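Long-range contacts in TRAP dicarboxylate transporter-DctP subunit (Rhodobacter sphaeroides, PDB 4PE3), which probably binds a small solute, perhaps a dicarboxylate, in the periplasm and delivers it to a TRAP membrane transporter: residues G153-V158 and G236-P241; P232-F237 and I295-W300; F157-P162 and I209-Y214. All blocks are in the same frame, centred on the assembly; numbering follows the deposited sequence.

Overall arrangement
A two-lobed binding protein shows how contact chemistry follows position in the fold. Interactions 1 and 3 are buried and share F157 and V158 as well as one zinc ion. Interaction 3 is antiparallel pairing at the edge of the four-stranded sheet, while interaction 1 joins two extended, non-regular segments that cross between the sheets, one entering the four-stranded sheet, the other leading into the five-stranded one, with aromatic rings and ordered waters doing more of the work. Interaction 2 is only partly buried: it pairs two loops through a single backbone bridge and a ring stack, and its D299 holds a separate zinc at the surface. It shares G236 and F237 with interaction 1, and the backbone bond from F157 to V233 ties all three together.

Interaction 1 (G153-V158 and G236-P241); sequences GLEAFV and GFHSLP. With ZN (zinc ion), chain F.
F157 and F237 close one end of this contact with an edge-to-face pair, centroids 5.0 Å apart and planes at 57°, in which F237 CZ points at the middle of the F157 ring face. H238 completes the aromatic cluster, meeting F157 obliquely. Next to the rings the backbones press together: E155 O lies 3.1 Å from G236 CA in a CA-H...O contact, an approach that glycine permits because a CB would run into that oxygen. A water wedged between the backbones joins E155 O to S239 N. Further along, E155 N donates a nearly straight bond to S239 O (2.9 Å, 175°), and L154 crosses L240 at about a right angle, L154 CB 3.8 Å from L240 CD1.

The looser side lies at partly exposed E155, whose extended side chain grips a zinc ion with OE1 and OE2, each 2.1 Å from the metal. Two waters also bind the zinc, and D213 and Y214 complete the site. S239 OG is held by N111, and H238 NE2 by D213. Two extended crossover segments side by side between the sheets are consistent with the hinge region of a two-lobed periplasmic binding protein.

Interaction 2 (P232-F237 and I295-W300); sequences PVYPGF and ITVHDW. With ZN (zinc ion), chain O; EDO (1,2-ethanediol), chain D.
W300 offers one indole face to two residues. F237 lies flat on the six-membered ring, centroids 3.9 Å apart and planes at 8°, while V233 CG1 makes a CH-pi contact 3.9 Å from the centroid of the five-membered ring. F237 CG is tucked between its backbone N and carbonyl carbon (chi1 55°), which swings the ring onto the indole, and V233 CB lies at the edge of that ring, in its plane. Indole NE1 bonds to L163 O. H298 is met at its edge by P232 O, and its ring nitrogens bond to D164 and H231. Over the Y234 ring, toward its rim, lies P235 CD, and ethanediol O1 sits in plane at its edge, 2.6 Å from Y234 OH.

Beside these rings the backbones form a single beta bridge, V233 with H298, the chains running in the same direction. H298 N donates to P232 O at 2.9 Å, and Y234 N to H298 O at an angle of 153°. V233 O also accepts from F157 N, so the bridge reaches from edge strand 157-159 to the loop before helix 302-320.

Beyond the bridge the packing is aliphatic: P232 CD touches I295 CG2 (3.6 Å), and Y234 CB touches V297 CG1. At the outer margin D299 OD1 bonds to R305, and both D299 oxygens bind a zinc together with three waters, OD2 at 2.0 Å and OD1 at 2.4 Å.

Interaction 3 (F157-P162 and I209-Y214); sequences FVSKVP and IDAADY. With ZN (zinc ion), chain F.
V158 and A212 form the hydrogen-bonded pair of two short antiparallel strands whose axes lie at 162°: A212 N donates to V158 O at 2.8 Å, and V158 N to A212 O at 3.1 Å. S159 and A211 follow as a non-hydrogen-bonded pair with CA atoms 4.0 Å apart, and S159 OG turns forward along its own chain to donate to V161 O.

K160 can be followed outward. Its N bonds almost straight to D210 O (172°), and its CB (3.4 Å) and CG (3.6 Å) lie against the same oxygen. CD lies about equally far from D210 O and I209 O, at 4.0 and 4.1 Å, and beyond a bend at chi3 (70°) NZ ends on L204 O.

On the face shared with A211, F157 sets CE2 and CZ beside A211 CB, while CD1 comes to 3.5 Å from A212 O. Cutting this ring back to an alanine here is likely to open a gap beside A211 CB and A212 O. D213 OD1 and Y214 O bind the zinc at that end of the segment.

The pair forms one side of a four-stranded sheet: strand 173-175 flanks 211-213, helix 200-206 packs on V158 and A212, and helix 217-223 on V158 and Y214.

Interaction 1 (G153-V158 and G236-P241)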
loop_
_atom_site.group_PDB
_atom_site.type_symbol
_atom_site.label_atom_id
_atom_site.label_comp_id
_atom_site.label_asym_id
_atom_site.label_seq_id
_atom_site.Cartn_x
_atom_site.Cartn_y
_atom_site.Cartn_z
ATOM N N GLY A 153 -4.356 -0.989 -3.018
ATOM C CA GLY A 153 -5.529 -0.319 -2.473
ATOM C C GLY A 153 -5.484 0.006 -0.993
ATOM O O GLY A 153 -4.816 -0.670 -0.210
ATOM N N LEU A 154 -6.185 1.069 -0.628
ATOM C CA LEU A 154 -6.450 1.358 0.780
ATOM C C LEU A 154 -7.434 0.310 1.280
ATOM O O LEU A 154 -8.510 0.126 0.677
ATOM C CB LEU A 154 -7.036 2.749 0.917
ATOM C CG LEU A 154 -7.527 3.147 2.299
ATOM C CD1 LEU A 154 -6.416 3.096 3.337
ATOM C CD2 LEU A 154 -8.183 4.525 2.220
ATOM N N GLU A 155 -7.065 -0.407 2.332
ATOM C CA GLU A 155 -7.939 -1.436 2.904
ATOM C C GLU A 155 -9.114 -0.797 3.607
ATOM O O GLU A 155 -9.000 0.331 4.095
ATOM C CB GLU A 155 -7.154 -2.320 3.873
ATOM C CG GLU A 155 -6.003 -3.117 3.219
ATOM C CD GLU A 155 -5.526 -4.263 4.080
ATOM O OE1 GLU A 155 -5.977 -4.393 5.212
ATOM O OE2 GLU A 155 -4.661 -5.049 3.629
ATOM N N ALA A 156 -10.245 -1.499 3.647
ATOM C CA ALA A 156 -11.356 -1.114 4.508
ATOM C C ALA A 156 -11.284 -1.917 5.792
ATOM O O ALA A 156 -10.711 -2.996 5.820
ATOM C CB ALA A 156 -12.660 -1.372 3.800
ATOM N N PHE A 157 -11.871 -1.400 6.868
ATOM C CA PHE A 157 -11.836 -2.094 8.145
ATOM C C PHE A 157 -13.096 -2.927 8.288
ATOM O O PHE A 157 -14.179 -2.487 7.917
ATOM C CB PHE A 157 -11.775 -1.040 9.276
ATOM C CG PHE A 157 -11.270 -1.566 10.604
ATOM C CD1 PHE A 157 -10.049 -2.190 10.697
ATOM C CD2 PHE A 157 -11.995 -1.383 11.761
ATOM C CE1 PHE A 157 -9.565 -2.666 11.907
ATOM C CE2 PHE A 157 -11.523 -1.849 12.985
ATOM C CZ PHE A 157 -10.291 -2.481 13.052
ATOM N N VAL A 158 -12.938 -4.078 8.927
ATOM C CA VAL A 158 -14.034 -4.985 9.252
ATOM C C VAL A 158 -14.327 -4.827 10.748
ATOM O O VAL A 158 -13.408 -4.913 11.561
ATOM C CB VAL A 158 -13.635 -6.435 8.958
ATOM C CG1 VAL A 158 -14.702 -7.415 9.499
ATOM C CG2 VAL A 158 -13.399 -6.633 7.466
ATOM N N GLY A 236 -11.057 2.991 4.663
ATOM C CA GLY A 236 -10.288 2.581 5.817
ATOM C C GLY A 236 -9.332 3.654 6.314
ATOM O O GLY A 236 -9.172 4.717 5.704
ATOM N N PHE A 237 -8.667 3.346 7.418
ATOM C CA PHE A 237 -7.859 4.342 8.116
ATOM C C PHE A 237 -6.483 3.832 8.505
ATOM O O PHE A 237 -5.784 4.511 9.261
ATOM C CB PHE A 237 -8.588 4.848 9.379
ATOM C CG PHE A 237 -8.990 3.756 10.317
ATOM C CD1 PHE A 237 -8.090 3.252 11.221
ATOM C CD2 PHE A 237 -10.268 3.209 10.269
ATOM C CE1 PHE A 237 -8.433 2.236 12.075
ATOM C CE2 PHE A 237 -10.613 2.170 11.099
ATOM C CZ PHE A 237 -9.696 1.671 11.998
ATOM N N HIS A 238 -6.045 2.673 8.006
ATOM C CA HIS A 238 -4.808 2.142 8.544
ATOM C C HIS A 238 -3.823 1.442 7.624
ATOM O O HIS A 238 -2.643 1.410 7.957
ATOM C CB HIS A 238 -5.080 1.270 9.761
ATOM C CG HIS A 238 -5.304 -0.160 9.424
ATOM N ND1 HIS A 238 -6.502 -0.640 8.945
ATOM C CD2 HIS A 238 -4.461 -1.217 9.467
ATOM C CE1 HIS A 238 -6.383 -1.932 8.696
ATOM N NE2 HIS A 238 -5.158 -2.309 9.018
ATOM N N SER A 239 -4.238 0.877 6.488
ATOM C CA SER A 239 -3.330 0.081 5.677
ATOM C C SER A 239 -3.454 0.412 4.191
ATOM O O SER A 239 -4.519 0.222 3.594
ATOM C CB SER A 239 -3.581 -1.400 5.884
ATOM O OG SER A 239 -2.642 -2.110 5.075
ATOM N N LEU A 240 -2.380 0.910 3.592
ATOM C CA LEU A 240 -2.369 1.299 2.201
ATOM C C LEU A 240 -0.977 0.952 1.661
ATOM O O LEU A 240 -0.067 1.791 1.697
ATOM C CB LEU A 240 -2.677 2.795 2.065
ATOM C CG LEU A 240 -3.158 3.291 0.699
ATOM C CD1 LEU A 240 -3.762 4.705 0.809
ATOM C CD2 LEU A 240 -2.026 3.276 -0.291
ATOM N N PRO A 241 -0.779 -0.288 1.199
ATOM C CA PRO A 241 0.571 -0.719 0.822
ATOM C C PRO A 241 1.132 -0.028 -0.424
ATOM O O PRO A 241 0.427 0.223 -1.393
ATOM C CB PRO A 241 0.413 -2.217 0.567
ATOM C CG PRO A 241 -0.857 -2.605 1.257
ATOM C CD PRO A 241 -1.736 -1.405 1.239
HETATM ZN ZN ZN F . -4.764 -6.039 5.523
HETATM O O HOH W 1 -10.838 2.101 1.873
HETATM O O HOH W 2 -7.079 0.613 6.081
HETATM O O HOH W 3 -3.130 -4.807 5.988
HETATM O O HOH W 4 -3.888 -7.733 4.930
#

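Interaction 2 (P232-F237 and I295-W300)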
loop_
_atom_site.group_PDB
_atom_site.type_symbol
_atom_site.label_atom_id
_atom_site.label_comp_id
_atom_site.label_asym_id
_atom_site.label_seq_id
_atom_site.Cartn_x
_atom_site.Cartn_y
_atom_site.Cartn_z
ATOM N N PRO A 232 -18.547 -1.895 9.010
ATOM C CA PRO A 232 -17.258 -1.580 8.381
ATOM C C PRO A 232 -16.910 -0.097 8.424
ATOM O O PRO A 232 -17.809 0.748 8.495
ATOM C CB PRO A 232 -17.471 -2.032 6.932
ATOM C CG PRO A 232 -18.945 -1.929 6.714
ATOM C CD PRO A 232 -19.539 -2.363 8.037
ATOM N N VAL A 233 -15.610 0.203 8.360
ATOM C CA VAL A 233 -15.154 1.565 8.177
ATOM C C VAL A 233 -14.578 1.666 6.778
ATOM O O VAL A 233 -13.624 0.956 6.414
ATOM C CB VAL A 233 -14.132 1.999 9.242
ATOM C CG1 VAL A 233 -13.784 3.477 9.084
ATOM C CG2 VAL A 233 -14.672 1.779 10.641
ATOM N N TYR A 234 -15.160 2.564 5.988
ATOM C CA TYR A 234 -14.776 2.785 4.611
ATOM C C TYR A 234 -14.969 4.260 4.272
ATOM O O TYR A 234 -16.058 4.804 4.526
ATOM C CB TYR A 234 -15.653 1.933 3.663
ATOM C CG TYR A 234 -15.378 2.310 2.237
ATOM C CD1 TYR A 234 -14.274 1.789 1.573
ATOM C CD2 TYR A 234 -16.164 3.236 1.574
ATOM C CE1 TYR A 234 -13.957 2.176 0.271
ATOM C CE2 TYR A 234 -15.866 3.640 0.264
ATOM C CZ TYR A 234 -14.767 3.096 -0.384
ATOM O OH TYR A 234 -14.491 3.527 -1.670
ATOM N N PRO A 235 -13.941 4.927 3.709
ATOM C CA PRO A 235 -12.604 4.404 3.468
ATOM C C PRO A 235 -11.925 3.980 4.746
ATOM O O PRO A 235 -12.237 4.494 5.824
ATOM C CB PRO A 235 -11.882 5.600 2.824
ATOM C CG PRO A 235 -12.959 6.344 2.162
ATOM C CD PRO A 235 -14.090 6.279 3.162
ATOM N N GLY A 236 -11.057 2.991 4.663
ATOM C CA GLY A 236 -10.288 2.581 5.817
ATOM C C GLY A 236 -9.332 3.654 6.314
ATOM O O GLY A 236 -9.172 4.717 5.704
ATOM N N PHE A 237 -8.667 3.346 7.418
ATOM C CA PHE A 237 -7.859 4.342 8.116
ATOM C C PHE A 237 -6.483 3.832 8.505
ATOM O O PHE A 237 -5.784 4.511 9.261
ATOM C CB PHE A 237 -8.588 4.848 9.379
ATOM C CG PHE A 237 -8.990 3.756 10.317
ATOM C CD1 PHE A 237 -8.090 3.252 11.221
ATOM C CD2 PHE A 237 -10.268 3.209 10.269
ATOM C CE1 PHE A 237 -8.433 2.236 12.075
ATOM C CE2 PHE A 237 -10.613 2.170 11.099
ATOM C CZ PHE A 237 -9.696 1.671 11.998
ATOM N N ILE A 295 -26.156 -3.258 6.929
ATOM C CA ILE A 295 -24.772 -2.876 7.111
ATOM C C ILE A 295 -24.663 -1.346 7.187
ATOM O O ILE A 295 -25.246 -0.642 6.367
ATOM C CB ILE A 295 -23.912 -3.425 5.971
ATOM C CG1 ILE A 295 -23.938 -4.970 5.996
ATOM C CG2 ILE A 295 -22.476 -2.897 6.074
ATOM C CD1 ILE A 295 -23.401 -5.621 4.723
ATOM N N THR A 296 -23.954 -0.860 8.200
ATOM C CA THR A 296 -23.696 0.575 8.379
ATOM C C THR A 296 -22.262 0.849 7.979
ATOM O O THR A 296 -21.321 0.313 8.563
ATOM C CB THR A 296 -23.892 0.996 9.832
ATOM O OG1 THR A 296 -25.225 0.681 10.234
ATOM C CG2 THR A 296 -23.670 2.496 9.995
ATOM N N VAL A 297 -22.073 1.656 6.944
ATOM C CA VAL A 297 -20.728 1.944 6.466
ATOM C C VAL A 297 -20.271 3.258 7.091
ATOM O O VAL A 297 -20.850 4.304 6.818
ATOM C CB VAL A 297 -20.696 2.028 4.949
ATOM C CG1 VAL A 297 -19.269 2.323 4.436
ATOM C CG2 VAL A 297 -21.244 0.716 4.353
ATOM N N HIS A 298 -19.265 3.188 7.953
ATOM C CA HIS A 298 -18.809 4.375 8.689
ATOM C C HIS A 298 -17.646 5.022 7.969
ATOM O O HIS A 298 -16.663 4.359 7.654
ATOM C CB HIS A 298 -18.335 3.974 10.069
ATOM C CG HIS A 298 -19.381 3.324 10.904
ATOM N ND1 HIS A 298 -19.982 3.985 11.950
ATOM C CD2 HIS A 298 -19.931 2.088 10.875
ATOM C CE1 HIS A 298 -20.853 3.193 12.534
ATOM N NE2 HIS A 298 -20.842 2.039 11.899
ATOM N N ASP A 299 -17.756 6.318 7.699
ATOM C CA ASP A 299 -16.663 7.111 7.120
ATOM C C ASP A 299 -16.134 8.049 8.208
ATOM O O ASP A 299 -16.774 9.059 8.532
ATOM C CB ASP A 299 -17.194 7.903 5.920
ATOM C CG ASP A 299 -16.135 8.785 5.235
ATOM O OD1 ASP A 299 -14.929 8.701 5.484
ATOM O OD2 ASP A 299 -16.539 9.616 4.405
ATOM N N TRP A 300 -15.008 7.700 8.820
ATOM C CA TRP A 300 -14.497 8.490 9.939
ATOM C C TRP A 300 -14.278 9.933 9.502
ATOM O O TRP A 300 -13.842 10.193 8.386
ATOM C CB TRP A 300 -13.194 7.899 10.469
ATOM C CG TRP A 300 -13.331 6.748 11.390
ATOM C CD1 TRP A 300 -14.475 6.049 11.684
ATOM C CD2 TRP A 300 -12.289 6.148 12.167
ATOM N NE1 TRP A 300 -14.197 5.064 12.598
ATOM C CE2 TRP A 300 -12.863 5.099 12.902
ATOM C CE3 TRP A 300 -10.922 6.398 12.312
ATOM C CZ2 TRP A 300 -12.133 4.324 13.785
ATOM C CZ3 TRP A 300 -10.198 5.608 13.160
ATOM C CH2 TRP A 300 -10.805 4.586 13.899
HETATM ZN ZN ZN O . -14.873 10.575 3.917
HETATM C C1 EDO D . -11.032 3.559 -2.630
HETATM O O1 EDO D . -12.178 2.697 -2.646
HETATM C C2 EDO D . -10.280 3.451 -1.304
HETATM O O2 EDO D . -11.058 4.003 -0.252
HETATM O O HOH W 5 -12.962 9.980 4.407
HETATM O O HOH W 6 -14.935 9.482 2.082
HETATM O O HOH W 7 -15.346 12.171 5.113
#

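Interaction 3 (F157-P162 and I209-Y214)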
loop_
_atom_site.group_PDB
_atom_site.type_symbol
_atom_site.label_atom_id
_atom_site.label_comp_id
_atom_site.label_asym_id
_atom_site.label_seq_id
_atom_site.Cartn_x
_atom_site.Cartn_y
_atom_site.Cartn_z
ATOM N N PHE A 157 -11.871 -1.400 6.868
ATOM C CA PHE A 157 -11.836 -2.094 8.145
ATOM C C PHE A 157 -13.096 -2.927 8.288
ATOM O O PHE A 157 -14.179 -2.487 7.917
ATOM C CB PHE A 157 -11.775 -1.040 9.276
ATOM C CG PHE A 157 -11.270 -1.566 10.604
ATOM C CD1 PHE A 157 -10.049 -2.190 10.697
ATOM C CD2 PHE A 157 -11.995 -1.383 11.761
ATOM C CE1 PHE A 157 -9.565 -2.666 11.907
ATOM C CE2 PHE A 157 -11.523 -1.849 12.985
ATOM C CZ PHE A 157 -10.291 -2.481 13.052
ATOM N N VAL A 158 -12.938 -4.078 8.927
ATOM C CA VAL A 158 -14.034 -4.985 9.252
ATOM C C VAL A 158 -14.327 -4.827 10.748
ATOM O O VAL A 158 -13.408 -4.913 11.561
ATOM C CB VAL A 158 -13.635 -6.435 8.958
ATOM C CG1 VAL A 158 -14.702 -7.415 9.499
ATOM C CG2 VAL A 158 -13.399 -6.633 7.466
ATOM N N SER A 159 -15.581 -4.577 11.112
ATOM C CA SER A 159 -15.928 -4.470 12.524
ATOM C C SER A 159 -17.366 -4.886 12.783
ATOM O O SER A 159 -18.263 -4.495 12.053
ATOM C CB SER A 159 -15.689 -3.041 13.062
ATOM O OG SER A 159 -15.985 -3.012 14.449
ATOM N N LYS A 160 -17.568 -5.646 13.859
ATOM C CA LYS A 160 -18.889 -6.018 14.347
ATOM C C LYS A 160 -19.510 -4.937 15.213
ATOM O O LYS A 160 -20.725 -4.922 15.394
ATOM C CB LYS A 160 -18.829 -7.268 15.230
ATOM C CG LYS A 160 -18.472 -8.535 14.549
ATOM C CD LYS A 160 -18.256 -9.686 15.534
ATOM C CE LYS A 160 -19.560 -10.149 16.188
ATOM N NZ LYS A 160 -19.375 -11.502 16.790
ATOM N N VAL A 161 -18.662 -4.058 15.779
ATOM C CA VAL A 161 -19.088 -3.032 16.719
ATOM C C VAL A 161 -19.006 -1.661 16.053
ATOM O O VAL A 161 -18.176 -1.429 15.174
ATOM C CB VAL A 161 -18.252 -3.058 18.032
ATOM C CG1 VAL A 161 -18.459 -4.375 18.782
ATOM C CG2 VAL A 161 -16.764 -2.807 17.771
ATOM N N PRO A 162 -19.888 -0.742 16.444
ATOM C CA PRO A 162 -19.864 0.570 15.789
ATOM C C PRO A 162 -18.665 1.416 16.200
ATOM O O PRO A 162 -18.525 1.726 17.390
ATOM C CB PRO A 162 -21.159 1.220 16.269
ATOM C CG PRO A 162 -21.505 0.497 17.551
ATOM C CD PRO A 162 -21.010 -0.892 17.387
ATOM N N ILE A 209 -12.528 -12.602 17.770
ATOM C CA ILE A 209 -12.260 -11.213 17.430
ATOM C C ILE A 209 -13.574 -10.467 17.185
ATOM O O ILE A 209 -14.602 -11.062 16.848
ATOM C CB ILE A 209 -11.360 -11.080 16.172
ATOM C CG1 ILE A 209 -11.952 -11.890 15.013
ATOM C CG2 ILE A 209 -9.945 -11.547 16.482
ATOM C CD1 ILE A 209 -11.218 -11.722 13.691
ATOM N N ASP A 210 -13.518 -9.154 17.351
ATOM C CA ASP A 210 -14.627 -8.242 17.148
ATOM C C ASP A 210 -14.479 -7.427 15.864
ATOM O O ASP A 210 -15.424 -6.816 15.369
ATOM C CB ASP A 210 -14.656 -7.173 18.276
ATOM C CG ASP A 210 -14.630 -7.746 19.696
ATOM O OD1 ASP A 210 -15.505 -8.571 20.044
ATOM O OD2 ASP A 210 -13.779 -7.300 20.512
ATOM N N ALA A 211 -13.264 -7.402 15.333
ATOM C CA ALA A 211 -12.907 -6.540 14.206
ATOM C C ALA A 211 -11.646 -7.098 13.543
ATOM O O ALA A 211 -10.948 -7.926 14.123
ATOM C CB ALA A 211 -12.657 -5.116 14.690
ATOM N N ALA A 212 -11.329 -6.623 12.351
ATOM C CA ALA A 212 -10.177 -7.145 11.648
ATOM C C ALA A 212 -9.643 -6.239 10.585
ATOM O O ALA A 212 -10.389 -5.608 9.848
ATOM C CB ALA A 212 -10.525 -8.493 10.999
ATOM N N ASP A 213 -8.314 -6.228 10.501
ATOM C CA ASP A 213 -7.627 -5.983 9.248
ATOM C C ASP A 213 -7.901 -7.157 8.329
ATOM O O ASP A 213 -7.681 -8.291 8.722
ATOM C CB ASP A 213 -6.119 -5.868 9.545
ATOM C CG ASP A 213 -5.279 -5.692 8.303
ATOM O OD1 ASP A 213 -5.465 -6.454 7.331
ATOM O OD2 ASP A 213 -4.394 -4.805 8.306
ATOM N N TYR A 214 -8.390 -6.899 7.126
ATOM C CA TYR A 214 -8.479 -7.937 6.122
ATOM C C TYR A 214 -7.946 -7.319 4.830
ATOM O O TYR A 214 -6.688 -7.164 4.689
ATOM C CB TYR A 214 -9.896 -8.539 6.041
ATOM C CG TYR A 214 -9.926 -9.878 5.330
ATOM C CD1 TYR A 214 -9.352 -11.004 5.907
ATOM C CD2 TYR A 214 -10.495 -10.004 4.076
ATOM C CE1 TYR A 214 -9.342 -12.217 5.249
ATOM C CE2 TYR A 214 -10.499 -11.224 3.411
ATOM C CZ TYR A 214 -9.932 -12.312 4.013
ATOM O OH TYR A 214 -9.956 -13.515 3.354
HETATM ZN ZN ZN F . -4.764 -6.039 5.523
HETATM O O HOH W 3 -3.130 -4.807 5.988
HETATM O O HOH W 4 -3.888 -7.733 4.930
#